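Long-range contacts in uncharacterized protein DSY3957 (Desulfitobacterium hafniense, PDB 3HXL), which probably polymerises into the contractile sheath around the tail tube of a myovirus-like phage or prophage particle: residues V36-L42 / L85-N91; E77-A82 / A268-A273; G352-F357 / C383-M387; T403-V407 / I418-A422. Residues are numbered along the deposited sequence.

Interaction 1 (V36-L42 / L85-N91)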
loop_
_atom_site.group_PDB
_atom_site.type_symbol
_atom_site.label_atom_id
_atom_site.label_comp_id
_atom_site.label_asym_id
_atom_site.label_seq_id
_atom_site.Cartn_x
_atom_site.Cartn_y
_atom_site.Cartn_z
ATOM N N VAL A 36 -0.248 -3.050 -0.434
ATOM C CA VAL A 36 -0.118 -1.850 0.388
ATOM C C VAL A 36 -0.504 -0.629 -0.454
ATOM O O VAL A 36 -0.380 -0.656 -1.676
ATOM C CB VAL A 36 1.343 -1.679 0.912
ATOM C CG1 VAL A 36 2.294 -1.401 -0.248
ATOM C CG2 VAL A 36 1.412 -0.549 1.935
ATOM N N SER A 37 -1.001 0.426 0.192
ATOM C CA SER A 37 -1.371 1.649 -0.519
ATOM C C SER A 37 -0.825 2.846 0.237
ATOM O O SER A 37 -0.781 2.853 1.469
ATOM C CB SER A 37 -2.886 1.794 -0.652
ATOM O OG SER A 37 -3.188 3.012 -1.324
HETATM N N MSE A 38 -0.427 3.870 -0.498
HETATM C CA MSE A 38 0.157 5.033 0.141
HETATM C C MSE A 38 -0.084 6.331 -0.614
HETATM O O MSE A 38 0.060 6.392 -1.832
HETATM C CB MSE A 38 1.658 4.773 0.301
HETATM C CG MSE A 38 2.490 5.860 0.945
HETATM SE SE MSE A 38 4.273 5.159 1.383
HETATM C CE MSE A 38 4.738 4.533 -0.421
ATOM N N PRO A 39 -0.503 7.381 0.107
ATOM C CA PRO A 39 -0.746 8.678 -0.533
ATOM C C PRO A 39 0.541 9.507 -0.406
ATOM O O PRO A 39 1.055 9.692 0.695
ATOM C CB PRO A 39 -1.903 9.247 0.284
ATOM C CG PRO A 39 -1.585 8.769 1.673
ATOM C CD PRO A 39 -1.101 7.331 1.457
ATOM N N LEU A 40 1.068 9.994 -1.525
ATOM C CA LEU A 40 2.304 10.765 -1.483
ATOM C C LEU A 40 2.302 12.063 -2.262
ATOM O O LEU A 40 1.565 12.238 -3.232
ATOM C CB LEU A 40 3.491 9.938 -2.002
ATOM C CG LEU A 40 3.976 8.713 -1.226
ATOM C CD1 LEU A 40 5.218 8.152 -1.905
ATOM C CD2 LEU A 40 4.278 9.095 0.207
ATOM N N ILE A 41 3.165 12.964 -1.815
ATOM C CA ILE A 41 3.360 14.242 -2.468
ATOM C C ILE A 41 4.608 14.000 -3.306
ATOM O O ILE A 41 5.677 13.726 -2.768
ATOM C CB ILE A 41 3.615 15.342 -1.442
ATOM C CG1 ILE A 41 2.342 15.560 -0.617
ATOM C CG2 ILE A 41 4.056 16.622 -2.149
ATOM C CD1 ILE A 41 2.545 16.382 0.629
ATOM N N LEU A 42 4.455 14.091 -4.622
ATOM C CA LEU A 42 5.554 13.837 -5.546
ATOM C C LEU A 42 5.917 15.054 -6.394
ATOM O O LEU A 42 5.277 16.101 -6.302
ATOM C CB LEU A 42 5.173 12.662 -6.454
ATOM C CG LEU A 42 4.793 11.362 -5.735
ATOM C CD1 LEU A 42 4.334 10.312 -6.742
ATOM C CD2 LEU A 42 5.994 10.857 -4.956
ATOM N N LEU A 85 1.888 -2.152 -4.737
ATOM C CA LEU A 85 1.689 -0.850 -4.128
ATOM C C LEU A 85 0.661 -0.057 -4.915
ATOM O O LEU A 85 0.756 0.060 -6.138
ATOM C CB LEU A 85 2.999 -0.054 -4.097
ATOM C CG LEU A 85 2.874 1.435 -3.720
ATOM C CD1 LEU A 85 2.415 1.550 -2.273
ATOM C CD2 LEU A 85 4.213 2.147 -3.904
ATOM N N LEU A 86 -0.334 0.465 -4.209
ATOM C CA LEU A 86 -1.343 1.299 -4.831
ATOM C C LEU A 86 -0.918 2.699 -4.392
ATOM O O LEU A 86 -1.101 3.093 -3.236
ATOM C CB LEU A 86 -2.742 0.939 -4.314
ATOM C CG LEU A 86 -3.173 -0.508 -4.574
ATOM C CD1 LEU A 86 -4.585 -0.724 -4.034
ATOM C CD2 LEU A 86 -3.122 -0.825 -6.063
ATOM N N LEU A 87 -0.311 3.423 -5.328
ATOM C CA LEU A 87 0.207 4.763 -5.097
ATOM C C LEU A 87 -0.722 5.856 -5.591
ATOM O O LEU A 87 -1.272 5.771 -6.688
ATOM C CB LEU A 87 1.565 4.906 -5.792
ATOM C CG LEU A 87 2.253 6.275 -5.777
ATOM C CD1 LEU A 87 2.630 6.664 -4.355
ATOM C CD2 LEU A 87 3.497 6.209 -6.663
ATOM N N TYR A 88 -0.878 6.895 -4.780
ATOM C CA TYR A 88 -1.746 8.007 -5.139
ATOM C C TYR A 88 -0.978 9.315 -4.976
ATOM O O TYR A 88 -0.538 9.644 -3.879
ATOM C CB TYR A 88 -2.966 8.001 -4.222
ATOM C CG TYR A 88 -4.068 8.953 -4.621
ATOM C CD1 TYR A 88 -5.055 8.568 -5.527
ATOM C CD2 TYR A 88 -4.144 10.227 -4.063
ATOM C CE1 TYR A 88 -6.104 9.427 -5.859
ATOM C CE2 TYR A 88 -5.182 11.097 -4.388
ATOM C CZ TYR A 88 -6.157 10.689 -5.282
ATOM O OH TYR A 88 -7.198 11.533 -5.583
ATOM N N ARG A 89 -0.793 10.054 -6.067
ATOM C CA ARG A 89 -0.089 11.326 -5.976
ATOM C C ARG A 89 -1.107 12.401 -5.593
ATOM O O ARG A 89 -2.038 12.684 -6.341
ATOM C CB ARG A 89 0.580 11.696 -7.298
ATOM C CG ARG A 89 1.389 12.974 -7.178
ATOM C CD ARG A 89 1.862 13.516 -8.519
ATOM N NE ARG A 89 2.601 14.755 -8.326
ATOM C CZ ARG A 89 3.086 15.507 -9.307
ATOM N NH1 ARG A 89 2.918 15.150 -10.575
ATOM N NH2 ARG A 89 3.748 16.619 -9.011
ATOM N N LEU A 90 -0.902 13.000 -4.426
ATOM C CA LEU A 90 -1.803 14.007 -3.867
ATOM C C LEU A 90 -1.774 15.396 -4.489
ATOM O O LEU A 90 -2.719 16.165 -4.324
ATOM C CB LEU A 90 -1.511 14.149 -2.374
ATOM C CG LEU A 90 -1.681 12.921 -1.474
ATOM C CD1 LEU A 90 -0.810 13.088 -0.251
ATOM C CD2 LEU A 90 -3.146 12.737 -1.094
ATOM N N ASN A 91 -0.691 15.723 -5.186
ATOM C CA ASN A 91 -0.528 17.045 -5.783
ATOM C C ASN A 91 -0.342 17.017 -7.292
ATOM O O ASN A 91 0.367 16.158 -7.827
ATOM C CB ASN A 91 0.672 17.732 -5.140
ATOM C CG ASN A 91 1.967 16.970 -5.372
ATOM O OD1 ASN A 91 2.011 15.743 -5.250
ATOM N ND2 ASN A 91 3.026 17.693 -5.699
#

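Interaction 2 (E77-A82 / A268-A273)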
loop_
_atom_site.group_PDB
_atom_site.type_symbol
_atom_site.label_atom_id
_atom_site.label_comp_id
_atom_site.label_asym_id
_atom_site.label_seq_id
_atom_site.Cartn_x
_atom_site.Cartn_y
_atom_site.Cartn_z
ATOM N N GLU A 77 10.879 1.607 -0.078
ATOM C CA GLU A 77 10.687 0.967 1.220
ATOM C C GLU A 77 9.407 0.139 1.327
ATOM O O GLU A 77 9.424 -0.964 1.868
ATOM C CB GLU A 77 10.721 2.019 2.336
ATOM C CG GLU A 77 12.029 2.802 2.382
ATOM C CD GLU A 77 13.249 1.890 2.454
ATOM O OE1 GLU A 77 13.451 1.240 3.502
ATOM O OE2 GLU A 77 13.999 1.818 1.457
ATOM N N ALA A 78 8.300 0.666 0.813
ATOM C CA ALA A 78 7.030 -0.043 0.868
ATOM C C ALA A 78 7.097 -1.354 0.095
ATOM O O ALA A 78 6.474 -2.340 0.477
ATOM C CB ALA A 78 5.916 0.824 0.294
ATOM N N LEU A 79 7.846 -1.357 -0.996
ATOM C CA LEU A 79 7.948 -2.558 -1.806
ATOM C C LEU A 79 9.034 -3.534 -1.367
ATOM O O LEU A 79 9.314 -4.503 -2.071
ATOM C CB LEU A 79 8.104 -2.174 -3.282
ATOM C CG LEU A 79 6.762 -1.668 -3.856
ATOM C CD1 LEU A 79 6.960 -1.033 -5.219
ATOM C CD2 LEU A 79 5.774 -2.827 -3.937
ATOM N N LYS A 80 9.644 -3.291 -0.208
ATOM C CA LYS A 80 10.654 -4.219 0.291
ATOM C C LYS A 80 9.946 -5.499 0.732
ATOM O O LYS A 80 10.467 -6.598 0.549
ATOM C CB LYS A 80 11.445 -3.609 1.462
ATOM C CG LYS A 80 12.620 -2.750 1.011
ATOM C CD LYS A 80 13.356 -2.079 2.162
ATOM C CE LYS A 80 14.619 -1.384 1.649
ATOM N NZ LYS A 80 15.352 -0.649 2.726
ATOM N N ARG A 81 8.742 -5.363 1.285
ATOM C CA ARG A 81 7.995 -6.533 1.742
ATOM C C ARG A 81 6.650 -6.745 1.044
ATOM O O ARG A 81 6.124 -7.855 1.040
ATOM C CB ARG A 81 7.764 -6.455 3.256
ATOM C CG ARG A 81 9.033 -6.433 4.111
ATOM C CD ARG A 81 9.714 -7.799 4.142
ATOM N NE ARG A 81 10.769 -7.889 5.158
ATOM C CZ ARG A 81 10.647 -8.549 6.306
ATOM N NH1 ARG A 81 9.518 -9.178 6.599
ATOM N NH2 ARG A 81 11.660 -8.595 7.156
ATOM N N ALA A 82 6.092 -5.687 0.462
ATOM C CA ALA A 82 4.802 -5.794 -0.222
ATOM C C ALA A 82 4.997 -6.257 -1.658
ATOM O O ALA A 82 6.053 -6.045 -2.249
ATOM C CB ALA A 82 4.090 -4.448 -0.199
ATOM N N ALA A 268 6.143 3.447 5.795
ATOM C CA ALA A 268 6.132 2.820 4.471
ATOM C C ALA A 268 6.525 1.348 4.565
ATOM O O ALA A 268 5.795 0.469 4.096
ATOM C CB ALA A 268 7.091 3.560 3.532
ATOM N N TRP A 269 7.686 1.080 5.158
ATOM C CA TRP A 269 8.145 -0.303 5.309
ATOM C C TRP A 269 7.216 -1.093 6.223
ATOM O O TRP A 269 6.863 -2.236 5.928
ATOM C CB TRP A 269 9.560 -0.350 5.891
ATOM C CG TRP A 269 10.094 -1.751 6.029
ATOM C CD1 TRP A 269 10.774 -2.465 5.084
ATOM C CD2 TRP A 269 9.960 -2.613 7.164
ATOM N NE1 TRP A 269 11.079 -3.718 5.560
ATOM C CE2 TRP A 269 10.597 -3.835 6.838
ATOM C CE3 TRP A 269 9.378 -2.469 8.431
ATOM C CZ2 TRP A 269 10.651 -4.916 7.726
ATOM C CZ3 TRP A 269 9.434 -3.548 9.319
ATOM C CH2 TRP A 269 10.074 -4.754 8.960
ATOM N N VAL A 270 6.819 -0.493 7.342
ATOM C CA VAL A 270 5.939 -1.197 8.269
ATOM C C VAL A 270 4.639 -1.633 7.593
ATOM O O VAL A 270 4.168 -2.755 7.807
ATOM C CB VAL A 270 5.615 -0.338 9.514
ATOM C CG1 VAL A 270 4.657 -1.088 10.437
ATOM C CG2 VAL A 270 6.897 -0.021 10.257
ATOM N N ALA A 271 4.073 -0.753 6.773
ATOM C CA ALA A 271 2.833 -1.050 6.061
ATOM C C ALA A 271 3.071 -2.152 5.036
ATOM O O ALA A 271 2.254 -3.058 4.883
ATOM C CB ALA A 271 2.321 0.206 5.367
ATOM N N GLY A 272 4.196 -2.062 4.335
ATOM C CA GLY A 272 4.525 -3.068 3.331
ATOM C C GLY A 272 4.771 -4.417 3.971
ATOM O O GLY A 272 4.331 -5.450 3.462
ATOM N N ALA A 273 5.478 -4.409 5.098
ATOM C CA ALA A 273 5.791 -5.641 5.826
ATOM C C ALA A 273 4.548 -6.296 6.410
ATOM O O ALA A 273 4.422 -7.522 6.439
ATOM C CB ALA A 273 6.798 -5.342 6.944
HETATM O O HOH W 1 8.127 -3.173 3.124
HETATM O O HOH W 2 6.390 -9.108 5.764
#

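Interaction 3 (G352-F357 / C383-M387)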
loop_
_atom_site.group_PDB
_atom_site.type_symbol
_atom_site.label_atom_id
_atom_site.label_comp_id
_atom_site.label_asym_id
_atom_site.label_seq_id
_atom_site.Cartn_x
_atom_site.Cartn_y
_atom_site.Cartn_z
ATOM N N GLY A 352 -8.313 -12.513 7.854
ATOM C CA GLY A 352 -8.330 -13.519 6.802
ATOM C C GLY A 352 -9.623 -14.310 6.842
ATOM O O GLY A 352 -10.234 -14.589 5.806
ATOM N N ILE A 353 -10.040 -14.684 8.047
ATOM C CA ILE A 353 -11.277 -15.434 8.218
ATOM C C ILE A 353 -12.431 -14.584 7.713
ATOM O O ILE A 353 -13.293 -15.057 6.968
ATOM C CB ILE A 353 -11.514 -15.783 9.699
ATOM C CG1 ILE A 353 -10.523 -16.866 10.138
ATOM C CG2 ILE A 353 -12.952 -16.247 9.911
ATOM C CD1 ILE A 353 -10.603 -17.205 11.614
ATOM N N ASN A 354 -12.440 -13.320 8.119
ATOM C CA ASN A 354 -13.493 -12.402 7.700
ATOM C C ASN A 354 -13.534 -12.239 6.187
ATOM O O ASN A 354 -14.513 -12.601 5.541
ATOM C CB ASN A 354 -13.283 -11.020 8.311
ATOM C CG ASN A 354 -14.389 -10.054 7.933
ATOM O OD1 ASN A 354 -15.387 -9.933 8.638
ATOM N ND2 ASN A 354 -14.226 -9.384 6.799
ATOM N N ASN A 355 -12.461 -11.680 5.634
ATOM C CA ASN A 355 -12.372 -11.439 4.200
ATOM C C ASN A 355 -12.600 -12.691 3.360
ATOM O O ASN A 355 -13.349 -12.652 2.384
ATOM C CB ASN A 355 -11.021 -10.812 3.860
ATOM C CG ASN A 355 -10.873 -9.407 4.423
ATOM O OD1 ASN A 355 -9.764 -8.864 4.490
ATOM N ND2 ASN A 355 -11.992 -8.804 4.823
ATOM N N ASP A 356 -11.961 -13.798 3.725
ATOM C CA ASP A 356 -12.145 -15.029 2.966
ATOM C C ASP A 356 -13.596 -15.497 3.017
ATOM O O ASP A 356 -14.199 -15.771 1.978
ATOM C CB ASP A 356 -11.214 -16.135 3.479
ATOM C CG ASP A 356 -9.743 -15.814 3.246
ATOM O OD1 ASP A 356 -9.442 -15.034 2.319
ATOM O OD2 ASP A 356 -8.890 -16.352 3.982
ATOM N N PHE A 357 -14.162 -15.586 4.217
ATOM C CA PHE A 357 -15.550 -16.014 4.360
ATOM C C PHE A 357 -16.479 -15.172 3.496
ATOM O O PHE A 357 -17.279 -15.709 2.729
ATOM C CB PHE A 357 -15.994 -15.916 5.823
ATOM C CG PHE A 357 -15.628 -17.118 6.652
ATOM C CD1 PHE A 357 -14.637 -18.006 6.228
ATOM C CD2 PHE A 357 -16.248 -17.345 7.873
ATOM C CE1 PHE A 357 -14.276 -19.098 7.011
ATOM C CE2 PHE A 357 -15.895 -18.432 8.664
ATOM C CZ PHE A 357 -14.904 -19.312 8.230
ATOM N N CYS A 383 -16.491 -24.603 5.725
ATOM C CA CYS A 383 -15.823 -23.817 6.754
ATOM C C CYS A 383 -14.832 -24.680 7.522
ATOM O O CYS A 383 -13.733 -24.236 7.855
ATOM C CB CYS A 383 -16.853 -23.207 7.703
ATOM S SG CYS A 383 -17.858 -21.938 6.898
ATOM N N ILE A 384 -15.228 -25.916 7.802
ATOM C CA ILE A 384 -14.356 -26.836 8.510
ATOM C C ILE A 384 -13.098 -27.039 7.682
ATOM O O ILE A 384 -11.983 -26.971 8.200
ATOM C CB ILE A 384 -15.047 -28.191 8.733
ATOM C CG1 ILE A 384 -16.207 -28.015 9.714
ATOM C CG2 ILE A 384 -14.052 -29.216 9.255
ATOM C CD1 ILE A 384 -15.781 -27.559 11.085
ATOM N N ASN A 385 -13.273 -27.281 6.388
ATOM C CA ASN A 385 -12.125 -27.480 5.516
ATOM C C ASN A 385 -11.235 -26.249 5.531
ATOM O O ASN A 385 -10.009 -26.362 5.508
ATOM C CB ASN A 385 -12.577 -27.775 4.091
ATOM C CG ASN A 385 -13.297 -29.101 3.984
ATOM O OD1 ASN A 385 -12.895 -30.086 4.608
ATOM N ND2 ASN A 385 -14.358 -29.141 3.188
ATOM N N TYR A 386 -11.858 -25.075 5.572
ATOM C CA TYR A 386 -11.113 -23.824 5.599
ATOM C C TYR A 386 -10.304 -23.738 6.889
ATOM O O TYR A 386 -9.115 -23.421 6.869
ATOM C CB TYR A 386 -12.065 -22.627 5.526
ATOM C CG TYR A 386 -11.367 -21.291 5.672
ATOM C CD1 TYR A 386 -10.851 -20.622 4.560
ATOM C CD2 TYR A 386 -11.186 -20.713 6.929
ATOM C CE1 TYR A 386 -10.172 -19.412 4.700
ATOM C CE2 TYR A 386 -10.509 -19.508 7.080
ATOM C CZ TYR A 386 -10.004 -18.863 5.968
ATOM O OH TYR A 386 -9.321 -17.675 6.122
HETATM N N MSE A 387 -10.956 -24.014 8.013
HETATM C CA MSE A 387 -10.277 -23.947 9.296
HETATM C C MSE A 387 -9.149 -24.967 9.373
HETATM O O MSE A 387 -8.102 -24.695 9.960
HETATM C CB MSE A 387 -11.275 -24.156 10.433
HETATM C CG MSE A 387 -12.332 -23.058 10.533
HETATM SE SE MSE A 387 -11.571 -21.285 10.873
HETATM C CE MSE A 387 -11.109 -21.528 12.730
#

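Interaction 4 (T403-V407 / I418-A422)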
loop_
_atom_site.group_PDB
_atom_site.type_symbol
_atom_site.label_atom_id
_atom_site.label_comp_id
_atom_site.label_asym_id
_atom_site.label_seq_id
_atom_site.Cartn_x
_atom_site.Cartn_y
_atom_site.Cartn_z
ATOM N N THR A 403 -16.301 -30.399 16.668
ATOM C CA THR A 403 -17.009 -29.665 17.705
ATOM C C THR A 403 -16.775 -28.159 17.719
ATOM O O THR A 403 -17.534 -27.415 18.340
ATOM C CB THR A 403 -16.648 -30.216 19.097
ATOM O OG1 THR A 403 -17.279 -29.419 20.107
ATOM C CG2 THR A 403 -15.140 -30.191 19.306
ATOM N N ASP A 404 -15.740 -27.707 17.024
ATOM C CA ASP A 404 -15.402 -26.288 17.012
ATOM C C ASP A 404 -16.125 -25.409 15.996
ATOM O O ASP A 404 -15.788 -24.234 15.848
ATOM C CB ASP A 404 -13.887 -26.137 16.855
ATOM C CG ASP A 404 -13.134 -26.614 18.083
ATOM O OD1 ASP A 404 -11.887 -26.663 18.051
ATOM O OD2 ASP A 404 -13.795 -26.938 19.091
ATOM N N LEU A 405 -17.120 -25.960 15.308
ATOM C CA LEU A 405 -17.862 -25.178 14.323
ATOM C C LEU A 405 -19.236 -25.780 14.044
ATOM O O LEU A 405 -19.356 -26.969 13.744
ATOM C CB LEU A 405 -17.056 -25.079 13.027
ATOM C CG LEU A 405 -17.457 -24.017 12.000
ATOM C CD1 LEU A 405 -16.252 -23.685 11.138
ATOM C CD2 LEU A 405 -18.620 -24.507 11.143
ATOM N N THR A 406 -20.267 -24.948 14.150
ATOM C CA THR A 406 -21.640 -25.382 13.920
ATOM C C THR A 406 -22.393 -24.365 13.066
ATOM O O THR A 406 -21.958 -23.221 12.923
ATOM C CB THR A 406 -22.392 -25.559 15.253
ATOM O OG1 THR A 406 -22.401 -24.316 15.969
ATOM C CG2 THR A 406 -21.715 -26.623 16.109
ATOM N N VAL A 407 -23.522 -24.791 12.506
ATOM C CA VAL A 407 -24.347 -23.933 11.659
ATOM C C VAL A 407 -25.830 -24.142 11.947
ATOM O O VAL A 407 -26.360 -25.230 11.726
ATOM C CB VAL A 407 -24.099 -24.224 10.160
ATOM C CG1 VAL A 407 -25.038 -23.387 9.304
ATOM C CG2 VAL A 407 -22.650 -23.922 9.804
ATOM N N ILE A 418 -23.421 -19.095 11.847
ATOM C CA ILE A 418 -22.295 -20.002 12.008
ATOM C C ILE A 418 -21.491 -19.604 13.236
ATOM O O ILE A 418 -21.117 -18.444 13.389
ATOM C CB ILE A 418 -21.368 -19.950 10.792
ATOM C CG1 ILE A 418 -22.179 -20.170 9.517
ATOM C CG2 ILE A 418 -20.275 -21.004 10.928
ATOM C CD1 ILE A 418 -21.373 -20.004 8.257
ATOM N N GLU A 419 -21.239 -20.567 14.113
ATOM C CA GLU A 419 -20.463 -20.318 15.323
ATOM C C GLU A 419 -19.234 -21.218 15.312
ATOM O O GLU A 419 -19.333 -22.412 15.033
ATOM C CB GLU A 419 -21.303 -20.608 16.571
ATOM C CG GLU A 419 -22.431 -19.615 16.826
ATOM C CD GLU A 419 -23.113 -19.841 18.167
ATOM O OE1 GLU A 419 -23.721 -20.915 18.355
ATOM O OE2 GLU A 419 -23.036 -18.948 19.034
ATOM N N ALA A 420 -18.073 -20.646 15.615
ATOM C CA ALA A 420 -16.845 -21.427 15.628
ATOM C C ALA A 420 -15.848 -20.910 16.652
ATOM O O ALA A 420 -15.971 -19.793 17.156
ATOM C CB ALA A 420 -16.209 -21.405 14.246
ATOM N N TYR A 421 -14.864 -21.743 16.960
ATOM C CA TYR A 421 -13.801 -21.362 17.876
ATOM C C TYR A 421 -12.502 -21.493 17.123
ATOM O O TYR A 421 -12.207 -22.541 16.551
ATOM C CB TYR A 421 -13.768 -22.260 19.108
ATOM C CG TYR A 421 -14.774 -21.866 20.153
ATOM C CD1 TYR A 421 -14.790 -20.572 20.678
ATOM C CD2 TYR A 421 -15.717 -22.782 20.619
ATOM C CE1 TYR A 421 -15.722 -20.201 21.638
ATOM C CE2 TYR A 421 -16.653 -22.421 21.578
ATOM C CZ TYR A 421 -16.650 -21.130 22.083
ATOM O OH TYR A 421 -17.574 -20.770 23.033
ATOM N N ALA A 422 -11.737 -20.409 17.104
ATOM C CA ALA A 422 -10.452 -20.392 16.428
ATOM C C ALA A 422 -9.404 -20.050 17.469
ATOM O O ALA A 422 -9.581 -19.121 18.258
ATOM C CB ALA A 422 -10.452 -19.354 15.325
HETATM O O HOH W 3 -10.748 -24.224 17.937
#

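Interaction 1 (V36-L42 / L85-N91)
Leu85 starts the pairing: its CD1 packs on Val36 CG1 at 3.6 Å, on the face that Met38 and Leu87 share. The backbone ladder then runs in parallel register, with the strand axes 14° apart. Leu86 N donates to Val36 O (2.8 Å), while Leu86 O receives both Met38 N (2.9 Å) and the hydroxyl Ser37 OG (2.8 Å), which also bonds Tyr191 of helix 185-195. Leu87 adds an apolar contact, its CD1 3.9 Å from Leu40 CD1. At Tyr88 the ladder continues through Tyr88 N to Met38 O (3.1 Å) and Leu40 N to Tyr88 O (2.9 Å). Arg89 reaches Leu42 O only weakly; its guanidinium is held by Gly45 O and Gly110 O. Leu90 N meets Leu40 O at 2.8 Å, and Asn91 takes over where the strands end, its OD1 accepting Leu42 N (3.0 Å) and its ND2 donating to Leu42 O (2.8 Å). This is a parallel pair of neighbouring strands in a mixed, helix-flanked sheet, their long connection including strand 51-54 and helix 73-78.

Interaction 2 (E77-A82 / A268-A273)
Close van der Waals packing brings these two pieces together. Gly272 lets the backbones approach: its CA lies 3.5 Å from Ala78 O in a CA-H...O contact, and a CB there would collide with that oxygen. A second such contact joins Ala78 CA to Ala268 O, likewise 3.5 Å, and Ala78 CB meets Ala268 CB at 4.4 Å. Trp269 adds bulk, with Lys80 CB at its ring edge, 3.9 Å from Trp269 CD1, and Arg81 CG 3.7 Å from Trp269 NE1. Arg81 CB also rests on Ala273 CA at 3.3 Å. In the fold, this is where the end of helix 73-78 and the turn after it settle on helix 263-276; Ala78, Ala82, Ala268 and Ala271 lie over Met38 and Val36 of strand 35-40, on one face of the mixed sheet. Water 1 accepts from Arg81 N at 2.9 Å and lies close to Glu77 O and Trp269 O; water 2 joins Arg81 NH1 (3.2 Å) to Ala273 O (2.6 Å). Among the charges, Lys80 NZ forms salt bridges with Glu77 OE1 (2.8 Å) and Glu290, Glu77 also bonds Tyr288, and Asp289 receives both Arg81 NE and Trp269 NE1.

Interaction 3 (G352-F357 / C383-M387)
Two aromatic rings make the centre. The edge of Phe357 points at the face of Tyr386 in a T-shaped stack, centroids 5.2 Å apart and planes at 68°, with Phe357 CE1 3.5 Å from Tyr386 CD2. Over a face of the Phe357 ring sits Cys383 SG, 4.6 Å from its centroid, a sulfur-aromatic contact. Ile353 extends the apolar patch, its CG1 4.0 Å from Tyr386 CE2 and its CD1 4.3 Å from the selenium of selenomethionine Met387. Tyr386 is the knob here, inserted among Gly352, Ile353, Asp356 and Phe357. That long side chain spans the gap: the axes of these short helical segments, crossing at 140°, come no closer than 12.2 Å. At its tip the contact turns polar: Tyr386 OH donates to Asp356 OD2 at 2.6 Å, and Asp356 OD1 forms a salt bridge with Arg359 further along the helix. Within the C-terminal domain, helix 344-364 thus lies roughly antiparallel to helix 373-392, whose residues Cys383 and Met387 also pack against Leu405 of strand 405-408.

Interaction 4 (T403-V407 / I418-A422)
Three backbone hydrogen bonds hold this antiparallel beta hairpin of the C-terminal domain together. Thr406 and Glu419 form the hydrogen-bonded pair, with Thr406 N to Glu419 O at 2.8 Å and Glu419 N to Thr406 O at 3.0 Å; Tyr421 N donates to Asp404 O at 2.9 Å, just before strand 405-408 begins. Water 3 lies between the segments there, 2.7 Å from Asp404 OD1 and 2.6 Å from Tyr421 O, while that carboxylate oxygen also accepts Asp400 N. The side chain of Glu419 bonds Tyr432 of strand 431-438; backbone bonds from Ile418, Ala420 and Ala422 to that same strand make 415-422 the middle one of the sheet. CA-H...O contacts reinforce the ladder, for instance Leu405 CA to Glu419 O at 3.2 Å. The strands run at 176°, almost exactly antiparallel. Leu405 with Ala420 and Val407 with Ile418 are the non-hydrogen-bonded pairs, and their side chains share one face, on which Leu405 and Ile418 pack against helix 373-392. On that face Leu405 CG meets Ala420 CB at 3.7 Å, Leu405 CD2 lies 3.9 Å from Ile418 CG2, and Val407 CG2 touches Ile418 CG1 at 3.8 Å.

In the fold
The four contacts fall into two clusters. Interactions 1 and 2, with centres 13 Å apart, belong to the mixed sheet and its helices: Val36 touches Ala82 and Ala271, and Met38 touches Ala268. Their segments alternate along the chain, so the second ties helix 263-276 back onto the parallel strand pair of interaction 1. Interactions 3 and 4 follow in series within the C-terminal domain, centres 11 Å apart, where helix 373-392 packs on the hairpin through Cys383, Ile384 and Met387 against Leu405 and Ala422. Nearest atoms of interactions 1 and 3 are about 12 Å apart. Residues 33-90 and 181-329 thus contribute to one sheet-and-helix unit, while the C-terminal contacts form a second, separate one.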